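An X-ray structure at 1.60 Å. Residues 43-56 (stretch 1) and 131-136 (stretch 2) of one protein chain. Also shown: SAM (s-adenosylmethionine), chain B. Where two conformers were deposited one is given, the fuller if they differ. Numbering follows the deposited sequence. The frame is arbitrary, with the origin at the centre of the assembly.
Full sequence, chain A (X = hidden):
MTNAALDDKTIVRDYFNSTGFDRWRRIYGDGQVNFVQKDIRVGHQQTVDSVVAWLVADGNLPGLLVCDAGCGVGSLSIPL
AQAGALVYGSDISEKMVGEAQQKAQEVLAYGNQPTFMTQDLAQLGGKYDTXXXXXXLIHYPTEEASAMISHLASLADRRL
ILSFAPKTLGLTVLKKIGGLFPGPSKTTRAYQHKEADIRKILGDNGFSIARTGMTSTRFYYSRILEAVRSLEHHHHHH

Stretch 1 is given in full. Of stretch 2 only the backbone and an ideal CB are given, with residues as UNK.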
ATOM      1  N   GLY A  43      10.774   5.232  -8.855  1.00 10.84           N
ATOM      2  CA  GLY A  43       9.874   4.161  -9.248  1.00 10.79           C
ATOM      3  C   GLY A  43       8.626   4.116  -8.386  1.00 10.13           C
ATOM      4  O   GLY A  43       7.505   3.995  -8.889  1.00 10.36           O
ATOM      5  N   HIS A  44       8.821   4.212  -7.076  1.00  8.86           N
ATOM      6  CA  HIS A  44       7.705   4.208  -6.141  1.00  9.10           C
ATOM      7  C   HIS A  44       6.786   5.405  -6.376  1.00  8.81           C
ATOM      8  O   HIS A  44       5.565   5.281  -6.301  1.00  9.08           O
ATOM      9  CB  HIS A  44       8.214   4.196  -4.698  1.00 11.12           C
ATOM     10  CG  HIS A  44       7.145   4.452  -3.682  1.00 14.24           C
ATOM     11  ND1 HIS A  44       6.997   5.669  -3.053  1.00 15.60           N
ATOM     12  CD2 HIS A  44       6.171   3.651  -3.191  1.00 16.75           C
ATOM     13  CE1 HIS A  44       5.980   5.605  -2.213  1.00 16.79           C
ATOM     14  NE2 HIS A  44       5.460   4.392  -2.278  1.00 17.90           N
ATOM     15  N   GLN A  45       7.370   6.559  -6.679  1.00  8.51           N
ATOM     16  CA  GLN A  45       6.568   7.742  -6.971  1.00  9.79           C
ATOM     17  C   GLN A  45       5.711   7.522  -8.220  1.00 10.11           C
ATOM     18  O   GLN A  45       4.579   8.001  -8.298  1.00  9.76           O
ATOM     19  CB  GLN A  45       7.448   8.981  -7.134  1.00 12.07           C
ATOM     20  CG  GLN A  45       6.657  10.271  -7.298  1.00 15.66           C
ATOM     21  CD  GLN A  45       5.867  10.632  -6.053  1.00 18.27           C
ATOM     22  OE1 GLN A  45       6.424  10.734  -4.960  1.00 20.53           O
ATOM     23  NE2 GLN A  45       4.563  10.822  -6.211  1.00 19.97           N
ATOM     24  N   GLN A  46       6.249   6.793  -9.193  1.00 10.30           N
ATOM     25  CA  GLN A  46       5.498   6.478 -10.404  0.53 10.13           C
ATOM     26  C   GLN A  46       4.306   5.579 -10.087  1.00 10.14           C
ATOM     27  O   GLN A  46       3.210   5.775 -10.615  1.00 10.49           O
ATOM     28  CB  GLN A  46       6.400   5.822 -11.452  0.53 12.33           C
ATOM     29  CG  GLN A  46       5.675   5.441 -12.733  0.53 14.63           C
ATOM     30  CD  GLN A  46       6.615   4.957 -13.819  0.53 18.99           C
ATOM     31  OE1 GLN A  46       7.729   5.459 -13.961  0.53 21.90           O
ATOM     32  NE2 GLN A  46       6.167   3.976 -14.594  0.53 19.32           N
ATOM     33  N   THR A  47       4.522   4.597  -9.218  1.00  9.06           N
ATOM     34  CA  THR A  47       3.450   3.696  -8.808  1.00  7.86           C
ATOM     35  C   THR A  47       2.333   4.474  -8.123  1.00  8.44           C
ATOM     36  O   THR A  47       1.157   4.317  -8.456  1.00  9.44           O
ATOM     37  CB  THR A  47       3.968   2.594  -7.863  1.00  8.16           C
ATOM     38  OG1 THR A  47       4.947   1.806  -8.549  1.00  9.75           O
ATOM     39  CG2 THR A  47       2.826   1.693  -7.405  1.00  9.82           C
ATOM     40  N   VAL A  48       2.712   5.319  -7.169  1.00  8.07           N
ATOM     41  CA  VAL A  48       1.750   6.167  -6.477  1.00  8.76           C
ATOM     42  C   VAL A  48       0.982   7.049  -7.457  1.00  8.48           C
ATOM     43  O   VAL A  48      -0.250   7.081  -7.440  1.00  8.51           O
ATOM     44  CB  VAL A  48       2.438   7.037  -5.407  1.00 10.27           C
ATOM     45  CG1 VAL A  48       1.475   8.091  -4.873  1.00 11.91           C
ATOM     46  CG2 VAL A  48       2.964   6.162  -4.278  1.00 11.92           C
ATOM     47  N   ASP A  49       1.709   7.745  -8.326  1.00  8.55           N
ATOM     48  CA  ASP A  49       1.082   8.650  -9.286  1.00  9.09           C
ATOM     49  C   ASP A  49       0.140   7.925 -10.249  1.00  9.01           C
ATOM     50  O   ASP A  49      -0.898   8.464 -10.630  1.00  9.66           O
ATOM     51  CB  ASP A  49       2.134   9.449 -10.063  1.00 11.09           C
ATOM     52  CG  ASP A  49       2.797  10.523  -9.218  1.00 13.91           C
ATOM     53  OD1 ASP A  49       2.242  10.885  -8.159  0.50 13.69           O
ATOM     54  OD2 ASP A  49       3.875  11.011  -9.619  0.63 13.57           O
ATOM     55  N   SER A  50       0.498   6.704 -10.637  1.00  8.94           N
ATOM     56  CA  SER A  50      -0.339   5.907 -11.530  0.75  8.27           C
ATOM     57  C   SER A  50      -1.672   5.559 -10.875  1.00  8.07           C
ATOM     58  O   SER A  50      -2.725   5.609 -11.510  1.00  8.86           O
ATOM     59  CB  SER A  50       0.385   4.624 -11.953  0.75  9.65           C
ATOM     60  OG  SER A  50       1.457   4.904 -12.838  0.75 10.16           O
ATOM     61  N   VAL A  51      -1.621   5.196  -9.597  1.00  7.13           N
ATOM     62  CA  VAL A  51      -2.836   4.835  -8.872  1.00  7.99           C
ATOM     63  C   VAL A  51      -3.724   6.056  -8.636  1.00  7.46           C
ATOM     64  O   VAL A  51      -4.937   6.004  -8.848  1.00  7.15           O
ATOM     65  CB  VAL A  51      -2.506   4.110  -7.550  1.00  7.59           C
ATOM     66  CG1 VAL A  51      -3.765   3.916  -6.705  1.00  8.18           C
ATOM     67  CG2 VAL A  51      -1.853   2.772  -7.848  1.00  8.62           C
ATOM     68  N   VAL A  52      -3.117   7.163  -8.219  1.00  7.10           N
ATOM     69  CA  VAL A  52      -3.853   8.412  -8.063  1.00  8.19           C
ATOM     70  C   VAL A  52      -4.532   8.790  -9.379  1.00  7.57           C
ATOM     71  O   VAL A  52      -5.705   9.171  -9.397  1.00  8.94           O
ATOM     72  CB  VAL A  52      -2.938   9.560  -7.585  1.00  8.90           C
ATOM     73  CG1 VAL A  52      -3.685  10.891  -7.608  1.00 10.26           C
ATOM     74  CG2 VAL A  52      -2.410   9.267  -6.186  1.00 10.27           C
ATOM     75  N   ALA A  53      -3.799   8.654 -10.480  1.00  7.62           N
ATOM     76  CA  ALA A  53      -4.330   8.989 -11.798  1.00  7.95           C
ATOM     77  C   ALA A  53      -5.542   8.133 -12.172  1.00  8.36           C
ATOM     78  O   ALA A  53      -6.508   8.641 -12.745  1.00  8.82           O
ATOM     79  CB  ALA A  53      -3.242   8.869 -12.860  1.00  9.65           C
ATOM     80  N   TRP A  54      -5.487   6.841 -11.852  1.00  7.99           N
ATOM     81  CA  TRP A  54      -6.618   5.946 -12.096  1.00  7.09           C
ATOM     82  C   TRP A  54      -7.855   6.454 -11.373  1.00  7.83           C
ATOM     83  O   TRP A  54      -8.937   6.551 -11.955  1.00  9.69           O
ATOM     84  CB  TRP A  54      -6.321   4.538 -11.578  1.00  7.09           C
ATOM     85  CG  TRP A  54      -5.515   3.667 -12.483  1.00  7.93           C
ATOM     86  CD1 TRP A  54      -5.143   3.925 -13.771  1.00 10.57           C
ATOM     87  CD2 TRP A  54      -4.980   2.379 -12.159  1.00  7.56           C
ATOM     88  NE1 TRP A  54      -4.404   2.875 -14.267  1.00 11.62           N
ATOM     89  CE2 TRP A  54      -4.289   1.915 -13.296  1.00  9.46           C
ATOM     90  CE3 TRP A  54      -5.015   1.577 -11.014  1.00  8.93           C
ATOM     91  CZ2 TRP A  54      -3.641   0.681 -13.322  1.00 11.00           C
ATOM     92  CZ3 TRP A  54      -4.372   0.353 -11.041  1.00  9.63           C
ATOM     93  CH2 TRP A  54      -3.695  -0.083 -12.188  1.00 10.45           C
ATOM     94  N   LEU A  55      -7.682   6.770 -10.093  1.00  7.97           N
ATOM     95  CA  LEU A  55      -8.802   7.139  -9.234  1.00  9.79           C
ATOM     96  C   LEU A  55      -9.376   8.503  -9.603  1.00 10.57           C
ATOM     97  O   LEU A  55     -10.588   8.707  -9.557  1.00 12.65           O
ATOM     98  CB  LEU A  55      -8.393   7.088  -7.757  1.00 11.30           C
ATOM     99  CG  LEU A  55      -8.637   5.754  -7.034  1.00 14.30           C
ATOM    100  CD1 LEU A  55      -8.004   4.586  -7.772  1.00 16.66           C
ATOM    101  CD2 LEU A  55      -8.138   5.809  -5.595  1.00 16.02           C
ATOM    102  N   VAL A  56      -8.500   9.428  -9.979  1.00  9.45           N
ATOM    103  CA  VAL A  56      -8.924  10.742 -10.444  1.00 11.31           C
ATOM    104  C   VAL A  56      -9.707  10.624 -11.752  1.00 12.50           C
ATOM    105  O   VAL A  56     -10.719  11.304 -11.948  1.00 15.41           O
ATOM    106  CB  VAL A  56      -7.707  11.678 -10.632  1.00 14.40           C
ATOM    107  CG1 VAL A  56      -8.073  12.879 -11.482  1.00 18.99           C
ATOM    108  CG2 VAL A  56      -7.162  12.112  -9.275  1.00 13.45           C
ATOM    109  N   UNK A 131     -10.234  -0.568  -1.616  1.00  7.32           N
ATOM    110  CA  UNK A 131      -9.147  -0.940  -0.723  1.00  7.83           C
ATOM    111  C   UNK A 131      -7.864  -1.008  -1.541  1.00  8.05           C
ATOM    112  O   UNK A 131      -7.846  -1.582  -2.631  1.00  8.93           O
ATOM    113  CB  UNK A 131      -9.430  -2.271  -0.024  1.00  7.83           C
ATOM    114  N   UNK A 132      -6.800  -0.401  -1.027  1.00  6.48           N
ATOM    115  CA  UNK A 132      -5.536  -0.338  -1.751  1.00  6.94           C
ATOM    116  C   UNK A 132      -4.389  -0.855  -0.892  1.00  8.51           C
ATOM    117  O   UNK A 132      -4.276  -0.509   0.282  1.00 10.53           O
ATOM    118  CB  UNK A 132      -5.251   1.095  -2.204  1.00  6.94           C
ATOM    119  N   UNK A 133      -3.538  -1.684  -1.484  1.00  8.18           N
ATOM    120  CA  UNK A 133      -2.381  -2.225  -0.785  1.00  7.22           C
ATOM    121  C   UNK A 133      -1.182  -2.228  -1.726  1.00  8.85           C
ATOM    122  O   UNK A 133      -1.039  -3.125  -2.557  1.00  9.41           O
ATOM    123  CB  UNK A 133      -2.666  -3.634  -0.262  1.00  7.22           C
ATOM    124  N   UNK A 134      -0.331  -1.210  -1.599  1.00  8.63           N
ATOM    125  CA  UNK A 134       0.800  -1.030  -2.507  1.00  9.67           C
ATOM    126  C   UNK A 134       2.132  -1.382  -1.863  1.00  9.43           C
ATOM    127  O   UNK A 134       2.453  -0.889  -0.782  1.00 10.93           O
ATOM    128  CB  UNK A 134       0.842   0.415  -3.007  1.00  9.67           C
ATOM    129  N   UNK A 135       2.903  -2.223  -2.548  1.00 10.82           N
ATOM    130  CA  UNK A 135       4.264  -2.569  -2.139  1.00 12.11           C
ATOM    131  C   UNK A 135       4.346  -3.076  -0.699  1.00 13.45           C
ATOM    132  O   UNK A 135       5.286  -2.757   0.033  1.00 16.06           O
ATOM    133  CB  UNK A 135       5.176  -1.351  -2.302  1.00 12.11           C
ATOM    134  N   UNK A 136       3.354  -3.863  -0.300  1.00 12.02           N
ATOM    135  CA  UNK A 136       3.325  -4.454   1.031  1.00 11.67           C
ATOM    136  C   UNK A 136       3.488  -5.969   0.932  1.00 12.08           C
ATOM    137  O   UNK A 136       4.211  -6.581   1.720  1.00 13.39           O
ATOM    138  CB  UNK A 136       2.023  -4.099   1.752  1.00 11.67           C
TER
HETATM  139  N   SAM B 301       2.107   1.306   0.829  1.00 14.30           N
HETATM  140  CA  SAM B 301       3.094   2.323   1.180  1.00 17.95           C
HETATM  141  C   SAM B 301       3.607   3.032  -0.066  1.00 19.22           C
HETATM  142  O   SAM B 301       3.596   2.469  -1.162  1.00 20.84           O
HETATM  143  OXT SAM B 301       4.039   4.184  -0.003  1.00 18.52           O
HETATM  144  CB  SAM B 301       4.252   1.751   1.999  1.00 20.96           C
HETATM  145  CG  SAM B 301       5.065   0.625   1.361  1.00 22.70           C
HETATM  146  SD  SAM B 301       6.457   0.113   2.409  1.00 24.09           S
HETATM  147  CE  SAM B 301       7.528  -0.727   1.216  0.71 24.00           C
HETATM  148  C5' SAM B 301       5.741  -1.325   3.232  1.00 19.71           C
HETATM  149  C4' SAM B 301       4.891  -0.923   4.428  1.00 15.58           C
HETATM  150  O4' SAM B 301       3.998  -1.977   4.721  1.00 14.40           O
HETATM  151  C3' SAM B 301       5.711  -0.670   5.686  1.00 13.76           C
HETATM  152  O3' SAM B 301       5.384   0.600   6.199  1.00 14.47           O
HETATM  153  C2' SAM B 301       5.257  -1.742   6.657  1.00 13.95           C
HETATM  154  O2' SAM B 301       5.214  -1.273   7.987  1.00 14.55           O
HETATM  155  C1' SAM B 301       3.878  -2.083   6.119  1.00 12.67           C
HETATM  156  N9  SAM B 301       3.416  -3.426   6.490  1.00 11.05           N
HETATM  157  C8  SAM B 301       4.113  -4.601   6.411  1.00 11.60           C
HETATM  158  N7  SAM B 301       3.312  -5.597   6.854  1.00 11.77           N
HETATM  159  C5  SAM B 301       2.119  -5.068   7.209  1.00 10.56           C
HETATM  160  C6  SAM B 301       0.959  -5.631   7.719  1.00 10.46           C
HETATM  161  N6  SAM B 301       0.891  -6.941   7.945  1.00 12.29           N
HETATM  162  N1  SAM B 301      -0.120  -4.819   7.992  1.00 10.93           N
HETATM  163  C2  SAM B 301      -0.049  -3.461   7.757  1.00 12.03           C
HETATM  164  N3  SAM B 301       1.109  -2.907   7.253  1.00 10.39           N
HETATM  165  C4  SAM B 301       2.171  -3.704   6.983  1.00 11.45           C

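Stretch 1 is a helix throughout, and stretch 2 is strand at 131-133 and loop or turn beyond; 134 is still extended, and 135 turns left-handed. The helix side chains that reach across are H44, T47, V51 and L55, spaced three or four residues apart and so gathered on one side of the helix.

Position 131 has extended backbone angles, and nothing of the helix lies within 5.5 Å of its ideal CB. Stretch 1 therefore sets no demand here; a beta-branched residue would be at home in such a backbone, though many others would fit. The deposited residue is V131, with chi1 in t, and it makes no contact with the helix.

At position 132 the backbone is again extended, but CA-to-CB points toward the helix. The nearest CA in stretch 1 is that of V51, 9.2 Å from the CA of 132, so a short side chain would leave the space between unfilled. What the helix offers is aliphatic, the methyls of V51 and L55, with no charge to answer. Leucine, isoleucine or methionine would suit, and isoleucine adds the beta branch that strands favour. The residue is I132. With chi1 in m and chi2 in t, its long arm extends to the helix, where CD1 lies 4.2 Å from V51 CG1 and 4.0 Å from L55 CD2. One methyl thus packs against two successive turns.

Position 133 is out of reach of the helix, as the alternation of a strand leads one to expect, and its ideal CB has no helix atom within 5.5 Å. Stretch 1 sets no demand, so many side chains would do; the residue is C133, with chi1 in t and no contact with the helix.

Position 134 brings CA-to-CB back toward the helix, and its ideal CB is 5.0 Å from T47 CG2. V51 CG2 also faces this space, so an apolar chain of medium length is suitable: branched leucine or isoleucine, or perhaps methionine. The backbone has a task independent of side chain, since the ligand amine SAM N donates a hydrogen bond to the carbonyl oxygen of 134, at 2.7 Å from N to O. The residue is L134, in the m, t rotamer. Its CD1 sits 4.0 Å from V51 CG2 and 4.3 Å from T47 CG2, and it loses more surface to the helix than any other residue of stretch 2.

Position 135 has phi/psi of 54/39, a left-handed conformation that glycine, asparagine and aspartate tolerate better than most. CA-to-CB points toward the helix, with the ideal CB 5.2 Å from H44 CD2. The imidazole is already engaged, its NE2 donating to SAM OXT at 2.7 Å and, weakly, to SAM O at 2.9 Å. A short polar side chain could lie beside the ring's edge. The residue is D135: OD2 lies 3.7 Å from H44 CD2, near the ring plane. This is a contact with a carbon, not a hydrogen bond; both carboxylate oxygens find hydrogen-bond partners elsewhere in the structure.

Position 136 is out of the helix's reach, but its ideal CB lies on the ligand's side, where a modest apolar group would fit. V136 places CG2 3.5 Å from SAM O4'.

Stretch 2, residues 131-136: VICLDV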
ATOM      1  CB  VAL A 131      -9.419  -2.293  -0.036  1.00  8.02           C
ATOM      2  CG1 VAL A 131      -8.251  -2.693   0.852  1.00  9.30           C
ATOM      3  CG2 VAL A 131     -10.705  -2.220   0.775  1.00  9.51           C
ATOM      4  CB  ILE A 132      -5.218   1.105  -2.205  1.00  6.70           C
ATOM      5  CG1 ILE A 132      -6.409   1.709  -2.953  1.00  7.80           C
ATOM      6  CG2 ILE A 132      -3.965   1.130  -3.077  1.00  7.96           C
ATOM      7  CD1 ILE A 132      -6.204   3.156  -3.351  1.00  9.21           C
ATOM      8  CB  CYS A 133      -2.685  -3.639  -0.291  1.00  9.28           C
ATOM      9  SG  CYS A 133      -1.419  -4.366   0.760  1.00 13.30           S
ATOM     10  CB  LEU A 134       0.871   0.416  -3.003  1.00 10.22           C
ATOM     11  CG  LEU A 134      -0.323   0.993  -3.759  1.00 10.85           C
ATOM     12  CD1 LEU A 134       0.014   2.385  -4.276  1.00 11.46           C
ATOM     13  CD2 LEU A 134      -0.740   0.074  -4.899  1.00 13.38           C
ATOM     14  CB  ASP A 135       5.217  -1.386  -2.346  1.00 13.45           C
ATOM     15  CG  ASP A 135       5.368  -0.995  -3.811  1.00 15.92           C
ATOM     16  OD1 ASP A 135       4.835  -1.707  -4.691  1.00 16.67           O
ATOM     17  OD2 ASP A 135       6.033   0.028  -4.085  1.00 15.82           O
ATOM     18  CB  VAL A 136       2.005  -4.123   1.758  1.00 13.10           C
ATOM     19  CG1 VAL A 136       1.917  -4.866   3.083  1.00 14.59           C
ATOM     20  CG2 VAL A 136       1.875  -2.621   1.971  1.00 12.61           C
TER
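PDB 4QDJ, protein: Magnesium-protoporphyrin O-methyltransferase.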